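Local coordinates for Rbam17540 (Bacillus amyloliquefaciens, PDB 2YOY), which probably oxidises cellulose at a single copper ion, as a lytic polysaccharide monooxygenase of the former CBM33 family, at residues G2-P7 and F90-T95; Q38-P43 and A57-G62; P97-K102 and V162-N167; E124-V129 and H142-P147. One frame throughout, in Å; residues are numbered along the deposited sequence.

Interaction 1: residues G2-P7 and F90-T95; sequences GYIKEP and FTWHYT
The indole of Trp-92 has Ile-4 on one face: CG1 stands over the centre of the six-membered ring, 3.5 Å from its centroid, while the carbonyl O of Gly-2 lies at the rim, near the ring plane. Ile-4 reaches this spot because CG1 sits beside its own backbone N, anti to the carbonyl carbon. On the other side of the sheet, one face of the Tyr-3 ring takes CB of His-93, displaced toward the rim. Tyr-3 and His-93 run side by side, and OH of Tyr-3 comes within 3.4 Å of CD2 of His-93. Tyr-12 also stacks on the tyrosine.

Strands 2-6 and 90-94 are antiparallel here. Tyr-3 and His-93 exchange two bonds, N of His-93 to O of Tyr-3 being 2.7 Å. Farther along comes a classic bulge: O of Thr-91 accepts from N of Lys-5 at 2.8 Å and weakly from N of Glu-6, before N of Thr-91 returns to O of Glu-6 at 2.8 Å. An alanine at Trp-92 would probably loosen the sheet's buried side, losing the surface under Ile-4 and the indole N-H bonded to Tyr-105.

One water accepts from NZ of Lys-5 and donates to O of Trp-92, whereas the indole meets mainly the aliphatic CG1 of Ile-4, a CH-pi contact. NZ of Lys-5 lies 4.4 Å from ND1 of His-93, so its ammonium would probably disfavour a protonated His-93.

Interaction 2: residues Q38-P43 and A57-G62; sequences QSVEGP and ASANGG. With EDO (1,2-ethanediol), chain D.
Two hydrogen bonds grip OG of Ser-58: N of Gly-61 donates to it at 3.0 Å, nearly straight at 164°, and OD2 of Asp-71 is its other partner. The first is an ST motif, and with N of Gly-62 bonded to O of Ser-58 at 2.8 Å it winds residues 59-62 into a short, weakly bonded helical turn. All four have positive phi, so the turn is left-handed.

Against this turn lies the inverse gamma turn centred on Val-40. Its CG1, anti to the backbone N, carries the packing: it rests 3.3 Å from O of Ala-57 and 3.7 Å from CB of Ala-59. That methyl sits against the backbone of Val-40. At Gly-62 the two chains come so close that a side chain would collide with O of Ser-39, and CA of Gly-62 makes a CA-H...O contact of 3.1 Å with O of Glu-41, an oxygen also bonded to Ser-63 OG.

The side chain of Glu-41 leaves the backbone away from the turn and is extended beyond CG. OE1 is bonded to NE2 of Gln-65, while OE2 accepts from O2 of an ethanediol, probably from the crystallisation liquor, at 2.6 Å, so in this crystal both carboxylate oxygens are engaged.

Glu-41 touches His-1 and ends about 5 Å from the copper. A carboxylate there fits the second shell of a lytic polysaccharide monooxygenase copper site, backed by a glycine-rich turn.

Interaction 3: residues P97-K102 and V162-N167; sequences PHATSK and VADTSN. With CU1 (copper (I) ion), chain C; EDO (1,2-ethanediol), chain E; EDO (1,2-ethanediol), chain D.
The tight part of this contact is built round the carbonyl of Ala-99. N of Ala-163 donates to O of Ala-99 at 2.8 Å and 170°, yet sits 39° out of the carbonyl plane. CG1 of Val-162, anti to its own backbone N, lies 3.5 Å from that same oxygen and 3.8 Å from CB of His-98. The methyl of Ala-163 presses on the Ala-99 to Ser-101 backbone and meets CB of Ala-99. Just before the chain turns a corner at Ser-101, Thr-100 OG1 donates to O of His-98 and is also bonded to NE1 of Trp-160, which ties down the loop carrying the histidine.

The other side is loose, and two ethanediols, probably from the crystallisation liquor, occupy it. One is held by both carboxylate oxygens of Asp-164, O2 giving a very short 2.5 Å hydrogen bond to OD1 and O1 bonding OD2, with its C2 near ND1 of His-98. The other lays C1 over a face of the His-98 ring while its O1 accepts from Thr-165 OG1 and donates to Asn-167 OD1 at 2.9 Å.

NE2 of His-98 binds the copper(I) ion at 2.0 Å, with N of His-1 among its other ligands, consistent with the histidine brace of this family. Nitrogen donors, probably neutral here, would suit the reduced ion, and the ethanediol over His-98 indicates that a small alcohol can sit beside the metal in this crystal.

Interaction 4: residues E124-V129 and H142-P147; sequences ELIGTV and HKIFVP
Ile-126 does most of the touching. Its CD1 meets CG2 of Ile-144 at 3.6 Å, and its CG2 meets CD of Pro-147, also at 3.6 Å, so the two branches touch the far chain at two points along its length. In both pairs the side chains cross at about a right angle. The isoleucine manages this with CG1 in the crowded position between backbone N and carbonyl carbon (chi1 58°). CB of Ile-126 itself lies 3.8 Å from O of Phe-145. At the other end Val-129 sits over one face of the His-142 ring, its CG2 3.9 Å from CG of the ring and 4.1 Å from CD1 of Ile-144. Between them CA of Gly-127 faces Ile-144 CD1, where a side chain would clash.

The next shell fixes these groups. Ile-126 and Gly-127 both pair with Tyr-105 in a classic bulge, which turns two successive positions toward strand 142-146. The hydroxyl of Tyr-105 bonds ND1 of His-142, fixing the ring's rotation, and the rings of Trp-92 and Trp-103 pack against that histidine. An alanine at Ile-126 would probably weaken the junction, since the contacts to both Ile-144 and Pro-147 come from the lost branches.

The strand segments run antiparallel at 158° with axes 6.2 Å apart, joined by side chains rather than backbone bonds. Edge strands of two different sheets thus come together through apolar side chains, closing one side of the sandwich, consistent with the immunoglobulin-like beta-sandwich of lytic polysaccharide monooxygenases.

In the fold
Along the chain, interaction 1 brings strand 2-6 back to strand 86-94, and interaction 2 falls within the intervening stretch. Interaction 3 then spans residues 97 to 167, a span that contains interaction 4. Interactions 1 and 4 meet in the three-stranded sheet, where strands 86-94 and 141-146 are neighbours, with the interaction centres about 16 Å apart. Interactions 2, 3 and 4 all reach the larger mixed sheet, so interaction 4 bridges the two sheets. Interactions 2 and 3, with centres about 14 Å apart, flank the copper and share an ethanediol, whereas the centre of interaction 4 lies about 21 Å from that of interaction 2. The metal site thus sits at one end of the sandwich.

Interaction 1: residues G2-P7 and F90-T95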
loop_
_atom_site.group_PDB
_atom_site.type_symbol
_atom_site.label_atom_id
_atom_site.label_comp_id
_atom_site.label_asym_id
_atom_site.label_seq_id
_atom_site.Cartn_x
_atom_site.Cartn_y
_atom_site.Cartn_z
ATOM N N GLY A 2 -1.436 -10.371 -3.268
ATOM C CA GLY A 2 -0.652 -10.340 -2.056
ATOM C C GLY A 2 -0.748 -8.987 -1.426
ATOM O O GLY A 2 -1.322 -8.098 -2.003
ATOM N N TYR A 3 -0.238 -8.879 -0.214
ATOM C CA TYR A 3 -0.227 -7.639 0.541
ATOM C C TYR A 3 1.002 -7.505 1.423
ATOM O O TYR A 3 1.690 -8.490 1.762
ATOM C CB TYR A 3 -1.488 -7.515 1.390
ATOM C CG TYR A 3 -1.763 -8.714 2.306
ATOM C CD1 TYR A 3 -1.201 -8.788 3.557
ATOM C CD2 TYR A 3 -2.633 -9.728 1.918
ATOM C CE1 TYR A 3 -1.415 -9.902 4.376
ATOM C CE2 TYR A 3 -2.881 -10.818 2.748
ATOM C CZ TYR A 3 -2.289 -10.865 3.970
ATOM O OH TYR A 3 -2.517 -11.939 4.836
ATOM N N ILE A 4 1.255 -6.293 1.861
ATOM C CA ILE A 4 2.357 -6.060 2.814
ATOM C C ILE A 4 1.853 -6.388 4.234
ATOM O O ILE A 4 0.902 -5.822 4.714
ATOM C CB ILE A 4 2.891 -4.608 2.690
ATOM C CG1 ILE A 4 3.437 -4.357 1.280
ATOM C CG2 ILE A 4 3.930 -4.339 3.764
ATOM C CD1 ILE A 4 3.815 -2.904 0.993
ATOM N N LYS A 5 2.512 -7.363 4.860
ATOM C CA LYS A 5 2.149 -7.898 6.145
ATOM C C LYS A 5 2.926 -7.275 7.304
ATOM O O LYS A 5 2.367 -7.135 8.388
ATOM C CB LYS A 5 2.425 -9.408 6.082
ATOM C CG LYS A 5 2.324 -10.214 7.348
ATOM C CD LYS A 5 2.699 -11.651 7.010
ATOM C CE LYS A 5 4.162 -11.771 6.590
ATOM N NZ LYS A 5 4.480 -13.136 6.093
ATOM N N GLU A 6 4.210 -6.943 7.083
ATOM C CA GLU A 6 5.018 -6.161 8.037
ATOM C C GLU A 6 5.840 -5.093 7.304
ATOM O O GLU A 6 6.606 -5.451 6.425
ATOM C CB GLU A 6 5.979 -7.068 8.815
ATOM C CG GLU A 6 6.739 -6.333 9.901
ATOM C CD GLU A 6 7.886 -7.148 10.474
ATOM O OE1 GLU A 6 7.811 -8.390 10.426
ATOM O OE2 GLU A 6 8.857 -6.537 10.966
ATOM N N PRO A 7 5.634 -3.785 7.607
ATOM C CA PRO A 7 4.561 -3.237 8.471
ATOM C C PRO A 7 3.164 -3.623 7.940
ATOM O O PRO A 7 3.047 -4.136 6.819
ATOM C CB PRO A 7 4.759 -1.707 8.396
ATOM C CG PRO A 7 6.037 -1.452 7.707
ATOM C CD PRO A 7 6.358 -2.711 6.899
ATOM N N PHE A 90 10.157 -4.437 4.612
ATOM C CA PHE A 90 8.774 -4.503 4.109
ATOM C C PHE A 90 8.607 -5.911 3.574
ATOM O O PHE A 90 9.249 -6.286 2.598
ATOM C CB PHE A 90 8.530 -3.437 3.017
ATOM C CG PHE A 90 8.644 -2.071 3.541
ATOM C CD1 PHE A 90 9.887 -1.476 3.751
ATOM C CD2 PHE A 90 7.485 -1.345 3.914
ATOM C CE1 PHE A 90 9.978 -0.210 4.311
ATOM C CE2 PHE A 90 7.594 -0.069 4.481
ATOM C CZ PHE A 90 8.835 0.503 4.672
ATOM N N THR A 91 7.775 -6.698 4.261
ATOM C CA THR A 91 7.526 -8.089 3.901
ATOM C C THR A 91 6.132 -8.302 3.353
ATOM O O THR A 91 5.140 -7.959 4.011
ATOM C CB THR A 91 7.696 -8.994 5.126
ATOM O OG1 THR A 91 9.055 -8.888 5.572
ATOM C CG2 THR A 91 7.416 -10.416 4.759
ATOM N N TRP A 92 6.077 -8.860 2.149
ATOM C CA TRP A 92 4.818 -9.204 1.477
ATOM C C TRP A 92 4.400 -10.617 1.822
ATOM O O TRP A 92 5.256 -11.508 1.976
ATOM C CB TRP A 92 4.978 -9.062 -0.041
ATOM C CG TRP A 92 5.115 -7.618 -0.524
ATOM C CD1 TRP A 92 6.212 -6.829 -0.422
ATOM C CD2 TRP A 92 4.126 -6.839 -1.216
ATOM N NE1 TRP A 92 5.967 -5.594 -1.011
ATOM C CE2 TRP A 92 4.703 -5.580 -1.511
ATOM C CE3 TRP A 92 2.814 -7.072 -1.593
ATOM C CZ2 TRP A 92 3.993 -4.546 -2.159
ATOM C CZ3 TRP A 92 2.114 -6.033 -2.260
ATOM C CH2 TRP A 92 2.713 -4.815 -2.549
ATOM N N HIS A 93 3.094 -10.822 1.979
ATOM C CA HIS A 93 2.478 -12.145 2.013
ATOM C C HIS A 93 1.714 -12.309 0.688
ATOM O O HIS A 93 0.945 -11.412 0.293
ATOM C CB HIS A 93 1.499 -12.245 3.158
ATOM C CG HIS A 93 0.708 -13.520 3.175
ATOM N ND1 HIS A 93 1.243 -14.727 3.566
ATOM C CD2 HIS A 93 -0.563 -13.776 2.806
ATOM C CE1 HIS A 93 0.327 -15.669 3.450
ATOM N NE2 HIS A 93 -0.782 -15.115 3.001
ATOM N N TYR A 94 1.995 -13.395 -0.011
ATOM C CA TYR A 94 1.407 -13.693 -1.318
ATOM C C TYR A 94 0.402 -14.840 -1.223
ATOM O O TYR A 94 0.708 -15.903 -0.663
ATOM C CB TYR A 94 2.487 -13.998 -2.354
ATOM C CG TYR A 94 3.396 -12.837 -2.597
ATOM C CD1 TYR A 94 2.943 -11.738 -3.313
ATOM C CD2 TYR A 94 4.684 -12.802 -2.089
ATOM C CE1 TYR A 94 3.753 -10.665 -3.515
ATOM C CE2 TYR A 94 5.518 -11.724 -2.294
ATOM C CZ TYR A 94 5.033 -10.649 -2.992
ATOM O OH TYR A 94 5.837 -9.567 -3.191
ATOM N N THR A 95 -0.815 -14.609 -1.708
ATOM C CA THR A 95 -1.722 -15.733 -1.997
ATOM C C THR A 95 -1.475 -16.294 -3.417
ATOM O O THR A 95 -1.764 -17.450 -3.697
ATOM C CB THR A 95 -3.180 -15.320 -1.845
ATOM O OG1 THR A 95 -3.494 -14.313 -2.815
ATOM C CG2 THR A 95 -3.422 -14.788 -0.446
HETATM O O HOH W 1 5.771 -13.565 3.431
HETATM O O HOH W 2 9.190 -6.727 7.314
#

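Interaction 2: residues Q38-P43 and A57-G62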
loop_
_atom_site.group_PDB
_atom_site.type_symbol
_atom_site.label_atom_id
_atom_site.label_comp_id
_atom_site.label_asym_id
_atom_site.label_seq_id
_atom_site.Cartn_x
_atom_site.Cartn_y
_atom_site.Cartn_z
ATOM N N GLN A 38 -5.503 -9.091 -0.175
ATOM C CA GLN A 38 -4.588 -9.414 -1.279
ATOM C C GLN A 38 -4.971 -8.881 -2.648
ATOM O O GLN A 38 -4.230 -9.088 -3.603
ATOM C CB GLN A 38 -4.426 -10.967 -1.385
ATOM C CG GLN A 38 -5.653 -11.720 -1.929
ATOM C CD GLN A 38 -6.664 -12.117 -0.855
ATOM O OE1 GLN A 38 -6.656 -11.591 0.259
ATOM N NE2 GLN A 38 -7.554 -13.067 -1.196
ATOM N N SER A 39 -6.105 -8.183 -2.751
ATOM C CA SER A 39 -6.678 -7.864 -4.061
ATOM C C SER A 39 -6.686 -6.391 -4.388
ATOM O O SER A 39 -7.523 -5.996 -5.149
ATOM C CB SER A 39 -8.097 -8.454 -4.172
ATOM O OG SER A 39 -8.060 -9.842 -3.870
ATOM N N VAL A 40 -5.731 -5.600 -3.870
ATOM C CA VAL A 40 -5.688 -4.142 -4.230
ATOM C C VAL A 40 -4.885 -3.944 -5.548
ATOM O O VAL A 40 -3.727 -3.466 -5.596
ATOM C CB VAL A 40 -5.178 -3.285 -3.071
ATOM C CG1 VAL A 40 -5.491 -1.800 -3.346
ATOM C CG2 VAL A 40 -5.806 -3.658 -1.768
ATOM N N GLU A 41 -5.529 -4.382 -6.616
ATOM C CA GLU A 41 -4.907 -4.578 -7.929
ATOM C C GLU A 41 -5.380 -3.573 -8.951
ATOM O O GLU A 41 -6.574 -3.435 -9.184
ATOM C CB GLU A 41 -5.273 -5.963 -8.429
ATOM C CG GLU A 41 -4.594 -6.367 -9.720
ATOM C CD GLU A 41 -4.955 -7.771 -10.164
ATOM O OE1 GLU A 41 -5.860 -8.387 -9.553
ATOM O OE2 GLU A 41 -4.322 -8.242 -11.138
ATOM N N GLY A 42 -4.439 -2.880 -9.582
ATOM C CA GLY A 42 -4.773 -1.896 -10.607
ATOM C C GLY A 42 -3.762 -1.941 -11.730
ATOM O O GLY A 42 -2.870 -2.811 -11.758
ATOM N N PRO A 43 -3.894 -1.023 -12.691
ATOM C CA PRO A 43 -2.920 -1.012 -13.778
ATOM C C PRO A 43 -1.495 -0.682 -13.310
ATOM O O PRO A 43 -1.304 0.142 -12.411
ATOM C CB PRO A 43 -3.451 0.107 -14.708
ATOM C CG PRO A 43 -4.874 0.287 -14.319
ATOM C CD PRO A 43 -4.920 0.013 -12.847
ATOM N N ALA A 57 -5.111 4.444 -3.170
ATOM C CA ALA A 57 -5.232 3.507 -2.067
ATOM C C ALA A 57 -6.115 2.300 -2.398
ATOM O O ALA A 57 -5.837 1.216 -1.939
ATOM C CB ALA A 57 -5.699 4.231 -0.833
ATOM N N SER A 58 -7.158 2.451 -3.211
ATOM C CA SER A 58 -8.025 1.327 -3.577
ATOM C C SER A 58 -7.591 0.671 -4.889
ATOM O O SER A 58 -8.197 -0.315 -5.331
ATOM C CB SER A 58 -9.466 1.769 -3.708
ATOM O OG SER A 58 -9.662 2.488 -4.900
ATOM N N ALA A 59 -6.538 1.207 -5.518
ATOM C CA ALA A 59 -6.151 0.810 -6.864
ATOM C C ALA A 59 -7.354 0.860 -7.822
ATOM O O ALA A 59 -7.583 -0.038 -8.635
ATOM C CB ALA A 59 -5.483 -0.587 -6.838
ATOM N N ASN A 60 -8.109 1.951 -7.722
ATOM C CA ASN A 60 -9.357 2.135 -8.466
ATOM C C ASN A 60 -10.330 0.935 -8.313
ATOM O O ASN A 60 -10.815 0.357 -9.289
ATOM C CB ASN A 60 -9.037 2.447 -9.926
ATOM C CG ASN A 60 -10.118 3.283 -10.587
ATOM O OD1 ASN A 60 -11.108 3.629 -9.956
ATOM N ND2 ASN A 60 -9.958 3.555 -11.873
ATOM N N GLY A 61 -10.604 0.573 -7.068
ATOM C CA GLY A 61 -11.511 -0.514 -6.731
ATOM C C GLY A 61 -10.949 -1.889 -6.984
ATOM O O GLY A 61 -11.677 -2.824 -7.219
ATOM N N GLY A 62 -9.640 -1.997 -7.017
ATOM C CA GLY A 62 -9.024 -3.283 -7.233
ATOM C C GLY A 62 -9.456 -4.031 -8.497
ATOM O O GLY A 62 -9.579 -5.247 -8.477
HETATM C C1 EDO D . -2.134 -10.625 -11.620
HETATM O O1 EDO D . -1.992 -9.796 -12.783
HETATM C C2 EDO D . -3.397 -11.485 -11.645
HETATM O O2 EDO D . -4.586 -10.712 -11.826
#

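Interaction 3: residues P97-K102 and V162-N167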
loop_
_atom_site.group_PDB
_atom_site.type_symbol
_atom_site.label_atom_id
_atom_site.label_comp_id
_atom_site.label_asym_id
_atom_site.label_seq_id
_atom_site.Cartn_x
_atom_site.Cartn_y
_atom_site.Cartn_z
ATOM N N PRO A 97 1.906 -15.736 -5.861
ATOM C CA PRO A 97 3.191 -14.993 -6.087
ATOM C C PRO A 97 3.635 -14.931 -7.549
ATOM O O PRO A 97 4.565 -15.634 -7.953
ATOM C CB PRO A 97 4.192 -15.803 -5.277
ATOM C CG PRO A 97 3.656 -17.200 -5.348
ATOM C CD PRO A 97 2.157 -17.083 -5.309
ATOM N N HIS A 98 3.026 -14.041 -8.316
ATOM C CA HIS A 98 3.233 -13.966 -9.743
ATOM C C HIS A 98 4.650 -13.551 -10.095
ATOM O O HIS A 98 5.360 -12.948 -9.281
ATOM C CB HIS A 98 2.328 -12.914 -10.370
ATOM C CG HIS A 98 0.884 -13.087 -10.054
ATOM N ND1 HIS A 98 0.169 -14.198 -10.445
ATOM C CD2 HIS A 98 0.016 -12.293 -9.377
ATOM C CE1 HIS A 98 -1.082 -14.080 -10.034
ATOM N NE2 HIS A 98 -1.205 -12.923 -9.399
ATOM N N ALA A 99 5.030 -13.856 -11.339
ATOM C CA ALA A 99 6.261 -13.380 -11.927
ATOM C C ALA A 99 6.331 -11.876 -11.773
ATOM O O ALA A 99 5.350 -11.194 -12.054
ATOM C CB ALA A 99 6.317 -13.737 -13.406
ATOM N N THR A 100 7.488 -11.373 -11.356
ATOM C CA THR A 100 7.610 -9.979 -10.897
ATOM C C THR A 100 8.693 -9.226 -11.627
ATOM O O THR A 100 9.808 -9.724 -11.785
ATOM C CB THR A 100 7.885 -9.970 -9.374
ATOM O OG1 THR A 100 6.789 -10.603 -8.707
ATOM C CG2 THR A 100 8.118 -8.538 -8.835
ATOM N N SER A 101 8.384 -7.989 -12.050
ATOM C CA SER A 101 9.361 -7.121 -12.681
ATOM C C SER A 101 10.042 -6.189 -11.680
ATOM O O SER A 101 11.240 -5.970 -11.758
ATOM C CB SER A 101 8.748 -6.325 -13.824
ATOM O OG SER A 101 7.636 -5.612 -13.378
ATOM N N LYS A 102 9.278 -5.630 -10.747
ATOM C CA LYS A 102 9.882 -4.767 -9.715
ATOM C C LYS A 102 8.898 -4.472 -8.610
ATOM O O LYS A 102 7.687 -4.641 -8.761
ATOM C CB LYS A 102 10.403 -3.433 -10.282
ATOM C CG LYS A 102 9.330 -2.461 -10.738
ATOM C CD LYS A 102 9.929 -1.144 -11.202
ATOM C CE LYS A 102 8.853 -0.143 -11.506
ATOM N NZ LYS A 102 9.408 1.164 -11.932
ATOM N N VAL A 162 3.586 -6.725 -11.678
ATOM C CA VAL A 162 3.582 -8.106 -12.230
ATOM C C VAL A 162 4.238 -8.069 -13.614
ATOM O O VAL A 162 3.965 -7.184 -14.453
ATOM C CB VAL A 162 2.136 -8.661 -12.299
ATOM C CG1 VAL A 162 2.113 -10.056 -12.924
ATOM C CG2 VAL A 162 1.511 -8.686 -10.922
ATOM N N ALA A 163 5.163 -8.990 -13.820
ATOM C CA ALA A 163 6.013 -8.993 -15.035
ATOM C C ALA A 163 5.213 -9.261 -16.327
ATOM O O ALA A 163 5.479 -8.674 -17.396
ATOM C CB ALA A 163 7.045 -10.073 -14.880
ATOM N N ASP A 164 4.249 -10.158 -16.224
ATOM C CA ASP A 164 3.629 -10.756 -17.445
ATOM C C ASP A 164 2.180 -10.352 -17.648
ATOM O O ASP A 164 1.463 -10.966 -18.425
ATOM C CB ASP A 164 3.781 -12.300 -17.440
ATOM C CG ASP A 164 3.021 -12.968 -16.324
ATOM O OD1 ASP A 164 2.802 -12.357 -15.248
ATOM O OD2 ASP A 164 2.622 -14.148 -16.501
ATOM N N THR A 165 1.746 -9.308 -16.959
ATOM C CA THR A 165 0.429 -8.714 -17.175
ATOM C C THR A 165 0.561 -7.197 -17.113
ATOM O O THR A 165 1.657 -6.670 -16.886
ATOM C CB THR A 165 -0.577 -9.153 -16.087
ATOM O OG1 THR A 165 -0.227 -8.557 -14.834
ATOM C CG2 THR A 165 -0.640 -10.667 -15.923
ATOM N N SER A 166 -0.552 -6.499 -17.304
ATOM C CA SER A 166 -0.561 -5.047 -17.199
ATOM C C SER A 166 -0.989 -4.595 -15.785
ATOM O O SER A 166 -1.375 -3.483 -15.615
ATOM C CB SER A 166 -1.464 -4.428 -18.269
ATOM O OG SER A 166 -2.783 -4.873 -18.102
ATOM N N ASN A 167 -0.844 -5.452 -14.783
ATOM C CA ASN A 167 -1.328 -5.162 -13.443
ATOM C C ASN A 167 -0.223 -4.909 -12.433
ATOM O O ASN A 167 0.909 -5.347 -12.599
ATOM C CB ASN A 167 -2.135 -6.348 -12.920
ATOM C CG ASN A 167 -3.331 -6.669 -13.785
ATOM O OD1 ASN A 167 -3.522 -7.806 -14.177
ATOM N ND2 ASN A 167 -4.136 -5.668 -14.076
HETATM CU CU CU1 C . -2.675 -12.290 -8.265
HETATM C C1 EDO E . -0.642 -14.157 -14.854
HETATM O O1 EDO E . 0.274 -14.984 -15.571
HETATM C C2 EDO E . 0.094 -13.413 -13.747
HETATM O O2 EDO E . 1.486 -13.759 -13.662
HETATM C C1 EDO D . -2.134 -10.625 -11.620
HETATM O O1 EDO D . -1.992 -9.796 -12.783
HETATM C C2 EDO D . -3.397 -11.485 -11.645
HETATM O O2 EDO D . -4.586 -10.712 -11.826
#

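Interaction 4: residues E124-V129 and H142-P147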
loop_
_atom_site.group_PDB
_atom_site.type_symbol
_atom_site.label_atom_id
_atom_site.label_comp_id
_atom_site.label_asym_id
_atom_site.label_seq_id
_atom_site.Cartn_x
_atom_site.Cartn_y
_atom_site.Cartn_z
ATOM N N GLU A 124 6.981 10.809 -2.801
ATOM C CA GLU A 124 8.271 10.752 -3.447
ATOM C C GLU A 124 8.828 9.369 -3.349
ATOM O O GLU A 124 8.596 8.726 -2.373
ATOM C CB GLU A 124 9.252 11.773 -2.907
ATOM C CG GLU A 124 9.476 11.784 -1.433
ATOM C CD GLU A 124 10.376 12.959 -1.041
ATOM O OE1 GLU A 124 11.333 13.271 -1.770
ATOM O OE2 GLU A 124 10.097 13.573 -0.015
ATOM N N LEU A 125 9.519 8.961 -4.397
ATOM C CA LEU A 125 10.131 7.662 -4.486
ATOM C C LEU A 125 11.220 7.552 -3.460
ATOM O O LEU A 125 12.015 8.484 -3.284
ATOM C CB LEU A 125 10.660 7.466 -5.938
ATOM C CG LEU A 125 11.459 6.168 -6.201
ATOM C CD1 LEU A 125 10.488 5.013 -6.293
ATOM C CD2 LEU A 125 12.231 6.323 -7.531
ATOM N N ILE A 126 11.252 6.438 -2.726
ATOM C CA ILE A 126 12.306 6.203 -1.736
ATOM C C ILE A 126 13.105 4.952 -1.989
ATOM O O ILE A 126 14.210 4.842 -1.459
ATOM C CB ILE A 126 11.779 6.166 -0.261
ATOM C CG1 ILE A 126 10.707 5.076 -0.051
ATOM C CG2 ILE A 126 11.282 7.546 0.079
ATOM C CD1 ILE A 126 10.306 4.869 1.391
ATOM N N GLY A 127 12.595 4.016 -2.804
ATOM C CA GLY A 127 13.420 2.900 -3.206
ATOM C C GLY A 127 12.785 2.017 -4.289
ATOM O O GLY A 127 11.591 1.932 -4.390
ATOM N N THR A 128 13.605 1.379 -5.085
ATOM C CA THR A 128 13.096 0.528 -6.151
ATOM C C THR A 128 13.840 -0.811 -5.970
ATOM O O THR A 128 15.066 -0.851 -5.708
ATOM C CB THR A 128 13.322 1.142 -7.545
ATOM O OG1 THR A 128 12.630 2.430 -7.711
ATOM C CG2 THR A 128 12.864 0.212 -8.652
ATOM N N VAL A 129 13.102 -1.902 -6.044
ATOM C CA VAL A 129 13.708 -3.249 -5.985
ATOM C C VAL A 129 13.466 -3.928 -7.342
ATOM O O VAL A 129 12.350 -4.335 -7.609
ATOM C CB VAL A 129 13.114 -4.100 -4.876
ATOM C CG1 VAL A 129 13.798 -5.465 -4.845
ATOM C CG2 VAL A 129 13.254 -3.423 -3.504
ATOM N N HIS A 142 11.936 -6.582 1.554
ATOM C CA HIS A 142 12.757 -5.563 0.970
ATOM C C HIS A 142 13.252 -4.584 2.023
ATOM O O HIS A 142 12.494 -4.190 2.904
ATOM C CB HIS A 142 11.918 -4.788 -0.058
ATOM C CG HIS A 142 11.255 -5.691 -1.039
ATOM N ND1 HIS A 142 9.939 -5.555 -1.397
ATOM C CD2 HIS A 142 11.697 -6.816 -1.649
ATOM C CE1 HIS A 142 9.608 -6.515 -2.231
ATOM N NE2 HIS A 142 10.649 -7.311 -2.386
ATOM N N LYS A 143 14.499 -4.155 1.884
ATOM C CA LYS A 143 15.115 -3.175 2.808
ATOM C C LYS A 143 15.111 -1.858 2.121
ATOM O O LYS A 143 15.759 -1.697 1.116
ATOM C CB LYS A 143 16.557 -3.581 3.063
ATOM C CG LYS A 143 17.291 -2.741 4.090
ATOM C CD LYS A 143 18.706 -3.284 4.223
ATOM C CE LYS A 143 19.590 -2.411 5.087
ATOM N NZ LYS A 143 21.003 -2.730 4.791
ATOM N N ILE A 144 14.316 -0.950 2.669
ATOM C CA ILE A 144 14.060 0.347 2.108
ATOM C C ILE A 144 14.414 1.406 3.167
ATOM O O ILE A 144 14.044 1.297 4.370
ATOM C CB ILE A 144 12.599 0.437 1.727
ATOM C CG1 ILE A 144 12.188 -0.615 0.676
ATOM C CG2 ILE A 144 12.229 1.822 1.199
ATOM C CD1 ILE A 144 12.790 -0.457 -0.709
ATOM N N PHE A 145 15.079 2.461 2.700
ATOM C CA PHE A 145 15.424 3.556 3.575
ATOM C C PHE A 145 14.285 4.558 3.674
ATOM O O PHE A 145 13.895 5.143 2.704
ATOM C CB PHE A 145 16.730 4.215 3.122
ATOM C CG PHE A 145 17.323 5.110 4.182
ATOM C CD1 PHE A 145 18.146 4.618 5.148
ATOM C CD2 PHE A 145 17.013 6.466 4.187
ATOM C CE1 PHE A 145 18.680 5.468 6.128
ATOM C CE2 PHE A 145 17.563 7.338 5.156
ATOM C CZ PHE A 145 18.413 6.825 6.097
ATOM N N VAL A 146 13.692 4.717 4.851
ATOM C CA VAL A 146 12.590 5.643 4.993
ATOM C C VAL A 146 13.245 7.004 5.403
ATOM O O VAL A 146 14.021 7.049 6.361
ATOM C CB VAL A 146 11.661 5.202 6.133
ATOM C CG1 VAL A 146 10.628 6.277 6.499
ATOM C CG2 VAL A 146 11.043 3.811 5.901
ATOM N N PRO A 147 12.915 8.119 4.711
ATOM C CA PRO A 147 13.565 9.380 5.019
ATOM C C PRO A 147 13.539 9.732 6.512
ATOM O O PRO A 147 12.557 9.474 7.193
ATOM C CB PRO A 147 12.782 10.423 4.168
ATOM C CG PRO A 147 12.138 9.645 3.072
ATOM C CD PRO A 147 12.015 8.198 3.573
#